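Local structure of epoxide hydrolase (Aspergillus niger, 3G02) at residues A[209-215]-A[339-344]. The protein probably hydrolyses epoxides to vicinal diols, as an alpha/beta-hydrolase-fold epoxide hydrolase, here in an enantioselective variant obtained by directed evolution. The protein carries 9 engineered substitutions. Numbering follows the deposited sequence.
Sequences CKAVHLN and KPFGFS
Strands 209-214 and 340-344 run parallel; their axes approach to 4.6 Å, with 12° between their N-to-C directions, and V212 pairs with F341, H213 with G342, L214 with F343. At the entry, C209 O accepts a hydrogen bond from K339 NZ (2.8 Å); the long, nearly extended lysine spans the gap before regular pairing begins and also binds G203 O. K210 leaves the extended conformation (psi -23°), and its NZ hydrogen-bonds D207 O. The small A211 packs its CB 4.1 Å from P340 CB, both residues touching V396 of helix 382-396. V212, beta-branched and so suited to an extended backbone, bonds both ways, N to P340 O (3.1 Å) and O to G342 N (2.9 Å). H213, chi1 t, runs its imidazole past G342, where a CB would sit a tight 3.4 Å from H213 CD2, and NE2 donates to S344 OG (2.8 Å); Q190 holds ND1, and D388 binds the serine. L214 repeats the pattern, N to G342 O and O to S344 N (both 2.9 Å). Apolar, it suits the buried face shared with V212, F341 and F343: L214 CD1 meets the F341 ring edge at CE1 (3.6 Å), and L214 CB lies 3.9 Å from F343 CD1. N215, bonded to Q190, has its CA over one face of the F343 ring; the asparagine side chain is about 6 Å from that of H375, a predicted active-site proton donor. Parallel neighbours whose C-terminal ends approach the predicted active site typify the central sheet of the alpha/beta-hydrolase fold.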
ATOM      1  N   CYS A 209     -34.143  -9.869   7.531  1.00 15.67           N
ATOM      2  CA  CYS A 209     -33.045 -10.447   8.302  1.00 15.53           C
ATOM      3  C   CYS A 209     -33.492 -10.622   9.747  1.00 15.49           C
ATOM      4  O   CYS A 209     -33.781  -9.641  10.427  1.00 15.73           O
ATOM      5  CB  CYS A 209     -31.804  -9.558   8.230  1.00 15.39           C
ATOM      6  SG  CYS A 209     -30.407 -10.203   9.174  1.00 15.26           S
ATOM      7  N   LYS A 210     -33.540 -11.869  10.213  1.00 15.36           N
ATOM      8  CA  LYS A 210     -34.107 -12.172  11.535  1.00 15.59           C
ATOM      9  C   LYS A 210     -33.065 -12.413  12.629  1.00 15.23           C
ATOM     10  O   LYS A 210     -33.362 -12.267  13.817  1.00 15.67           O
ATOM     11  CB  LYS A 210     -35.066 -13.367  11.452  1.00 15.82           C
ATOM     12  CG  LYS A 210     -36.186 -13.228  10.425  1.00 17.09           C
ATOM     13  CD  LYS A 210     -37.160 -12.107  10.775  1.00 18.77           C
ATOM     14  CE  LYS A 210     -38.222 -11.962   9.701  1.00 20.27           C
ATOM     15  NZ  LYS A 210     -39.171 -10.850   9.995  1.00 21.98           N
ATOM     16  N   ALA A 211     -31.853 -12.787  12.222  1.00 14.87           N
ATOM     17  CA  ALA A 211     -30.765 -13.072  13.153  1.00 14.05           C
ATOM     18  C   ALA A 211     -29.422 -12.970  12.440  1.00 13.41           C
ATOM     19  O   ALA A 211     -29.347 -13.146  11.221  1.00 13.57           O
ATOM     20  CB  ALA A 211     -30.934 -14.463  13.777  1.00 14.21           C
ATOM     21  N   VAL A 212     -28.379 -12.677  13.212  1.00 12.91           N
ATOM     22  CA  VAL A 212     -27.030 -12.512  12.664  1.00 12.55           C
ATOM     23  C   VAL A 212     -26.004 -13.281  13.496  1.00 12.16           C
ATOM     24  O   VAL A 212     -25.928 -13.111  14.711  1.00 12.24           O
ATOM     25  CB  VAL A 212     -26.616 -11.012  12.590  1.00 12.78           C
ATOM     26  CG1 VAL A 212     -25.236 -10.857  11.962  1.00 13.61           C
ATOM     27  CG2 VAL A 212     -27.623 -10.210  11.786  1.00 13.02           C
ATOM     28  N   HIS A 213     -25.221 -14.126  12.825  1.00 11.82           N
ATOM     29  CA  HIS A 213     -24.066 -14.768  13.441  1.00 11.70           C
ATOM     30  C   HIS A 213     -22.797 -14.253  12.769  1.00 11.24           C
ATOM     31  O   HIS A 213     -22.693 -14.265  11.538  1.00 11.25           O
ATOM     32  CB  HIS A 213     -24.136 -16.291  13.324  1.00 11.70           C
ATOM     33  CG  HIS A 213     -22.919 -16.986  13.849  1.00 12.07           C
ATOM     34  ND1 HIS A 213     -21.773 -17.150  13.099  1.00 13.14           N
ATOM     35  CD2 HIS A 213     -22.664 -17.550  15.053  1.00 12.20           C
ATOM     36  CE1 HIS A 213     -20.865 -17.785  13.818  1.00 12.91           C
ATOM     37  NE2 HIS A 213     -21.381 -18.039  15.009  1.00 12.94           N
ATOM     38  N   LEU A 214     -21.843 -13.809  13.585  1.00 11.07           N
ATOM     39  CA  LEU A 214     -20.565 -13.288  13.090  1.00 10.84           C
ATOM     40  C   LEU A 214     -19.376 -14.044  13.665  1.00 10.86           C
ATOM     41  O   LEU A 214     -19.433 -14.546  14.786  1.00 10.85           O
ATOM     42  CB  LEU A 214     -20.415 -11.804  13.441  1.00 11.11           C
ATOM     43  CG  LEU A 214     -21.518 -10.820  13.044  1.00 11.10           C
ATOM     44  CD1 LEU A 214     -21.131  -9.415  13.497  1.00 12.79           C
ATOM     45  CD2 LEU A 214     -21.789 -10.853  11.548  1.00 12.23           C
ATOM     46  N   ASN A 215     -18.292 -14.120  12.894  1.00 10.49           N
ATOM     47  CA  ASN A 215     -17.012 -14.587  13.434  1.00 10.54           C
ATOM     48  C   ASN A 215     -15.932 -13.503  13.371  1.00 10.75           C
ATOM     49  O   ASN A 215     -14.736 -13.795  13.456  1.00 10.71           O
ATOM     50  CB  ASN A 215     -16.543 -15.887  12.766  1.00 10.46           C
ATOM     51  CG  ASN A 215     -16.295 -15.729  11.279  1.00 10.79           C
ATOM     52  OD1 ASN A 215     -15.159 -15.540  10.843  1.00 13.04           O
ATOM     53  ND2 ASN A 215     -17.355 -15.808  10.494  1.00 10.41           N
ATOM     54  N   LYS A 339     -31.771  -7.768  17.024  1.00 18.59           N
ATOM     55  CA  LYS A 339     -32.169  -9.147  16.736  1.00 17.99           C
ATOM     56  C   LYS A 339     -31.192 -10.137  17.380  1.00 17.17           C
ATOM     57  O   LYS A 339     -30.092  -9.741  17.770  1.00 17.21           O
ATOM     58  CB  LYS A 339     -32.242  -9.358  15.224  1.00 18.11           C
ATOM     59  CG  LYS A 339     -33.368  -8.574  14.572  1.00 18.49           C
ATOM     60  CD  LYS A 339     -33.094  -8.340  13.119  1.00 19.14           C
ATOM     61  CE  LYS A 339     -34.052  -7.312  12.545  1.00 19.22           C
ATOM     62  NZ  LYS A 339     -33.659  -6.966  11.157  1.00 18.82           N
ATOM     63  N   PRO A 340     -31.596 -11.420  17.515  1.00 16.62           N
ATOM     64  CA  PRO A 340     -30.685 -12.429  18.060  1.00 16.00           C
ATOM     65  C   PRO A 340     -29.329 -12.396  17.354  1.00 15.34           C
ATOM     66  O   PRO A 340     -29.264 -12.468  16.124  1.00 15.25           O
ATOM     67  CB  PRO A 340     -31.413 -13.743  17.783  1.00 16.18           C
ATOM     68  CG  PRO A 340     -32.853 -13.370  17.814  1.00 16.53           C
ATOM     69  CD  PRO A 340     -32.915 -12.002  17.191  1.00 16.65           C
ATOM     70  N   PHE A 341     -28.276 -12.269  18.155  1.00 14.62           N
ATOM     71  CA  PHE A 341     -26.923 -12.015  17.673  1.00 14.25           C
ATOM     72  C   PHE A 341     -26.006 -13.071  18.277  1.00 13.79           C
ATOM     73  O   PHE A 341     -26.049 -13.330  19.480  1.00 13.77           O
ATOM     74  CB  PHE A 341     -26.525 -10.587  18.082  1.00 14.11           C
ATOM     75  CG  PHE A 341     -25.091 -10.215  17.796  1.00 14.18           C
ATOM     76  CD1 PHE A 341     -24.461 -10.586  16.611  1.00 14.28           C
ATOM     77  CD2 PHE A 341     -24.391  -9.429  18.704  1.00 14.20           C
ATOM     78  CE1 PHE A 341     -23.137 -10.216  16.369  1.00 14.47           C
ATOM     79  CE2 PHE A 341     -23.077  -9.049  18.464  1.00 14.51           C
ATOM     80  CZ  PHE A 341     -22.448  -9.444  17.291  1.00 14.62           C
ATOM     81  N   GLY A 342     -25.206 -13.706  17.421  1.00 13.36           N
ATOM     82  CA  GLY A 342     -24.286 -14.755  17.841  1.00 12.62           C
ATOM     83  C   GLY A 342     -22.880 -14.475  17.362  1.00 12.36           C
ATOM     84  O   GLY A 342     -22.687 -13.796  16.349  1.00 12.15           O
ATOM     85  N   PHE A 343     -21.898 -14.986  18.100  1.00 12.02           N
ATOM     86  CA  PHE A 343     -20.501 -14.766  17.759  1.00 11.86           C
ATOM     87  C   PHE A 343     -19.639 -16.003  17.965  1.00 11.94           C
ATOM     88  O   PHE A 343     -19.767 -16.702  18.973  1.00 12.07           O
ATOM     89  CB  PHE A 343     -19.929 -13.590  18.551  1.00 11.70           C
ATOM     90  CG  PHE A 343     -18.687 -13.005  17.939  1.00 11.56           C
ATOM     91  CD1 PHE A 343     -18.782 -12.011  16.964  1.00 11.17           C
ATOM     92  CD2 PHE A 343     -17.426 -13.457  18.319  1.00 11.26           C
ATOM     93  CE1 PHE A 343     -17.638 -11.475  16.387  1.00 11.79           C
ATOM     94  CE2 PHE A 343     -16.279 -12.928  17.738  1.00 11.27           C
ATOM     95  CZ  PHE A 343     -16.390 -11.933  16.775  1.00 11.00           C
ATOM     96  N   SER A 344     -18.763 -16.261  16.993  1.00 11.53           N
ATOM     97  CA  SER A 344     -17.733 -17.290  17.109  1.00 11.29           C
ATOM     98  C   SER A 344     -16.359 -16.633  17.134  1.00 11.30           C
ATOM     99  O   SER A 344     -15.961 -15.960  16.177  1.00 10.73           O
ATOM    100  CB  SER A 344     -17.819 -18.289  15.956  1.00 11.48           C
ATOM    101  OG  SER A 344     -18.991 -19.076  16.045  1.00 11.90           O
TER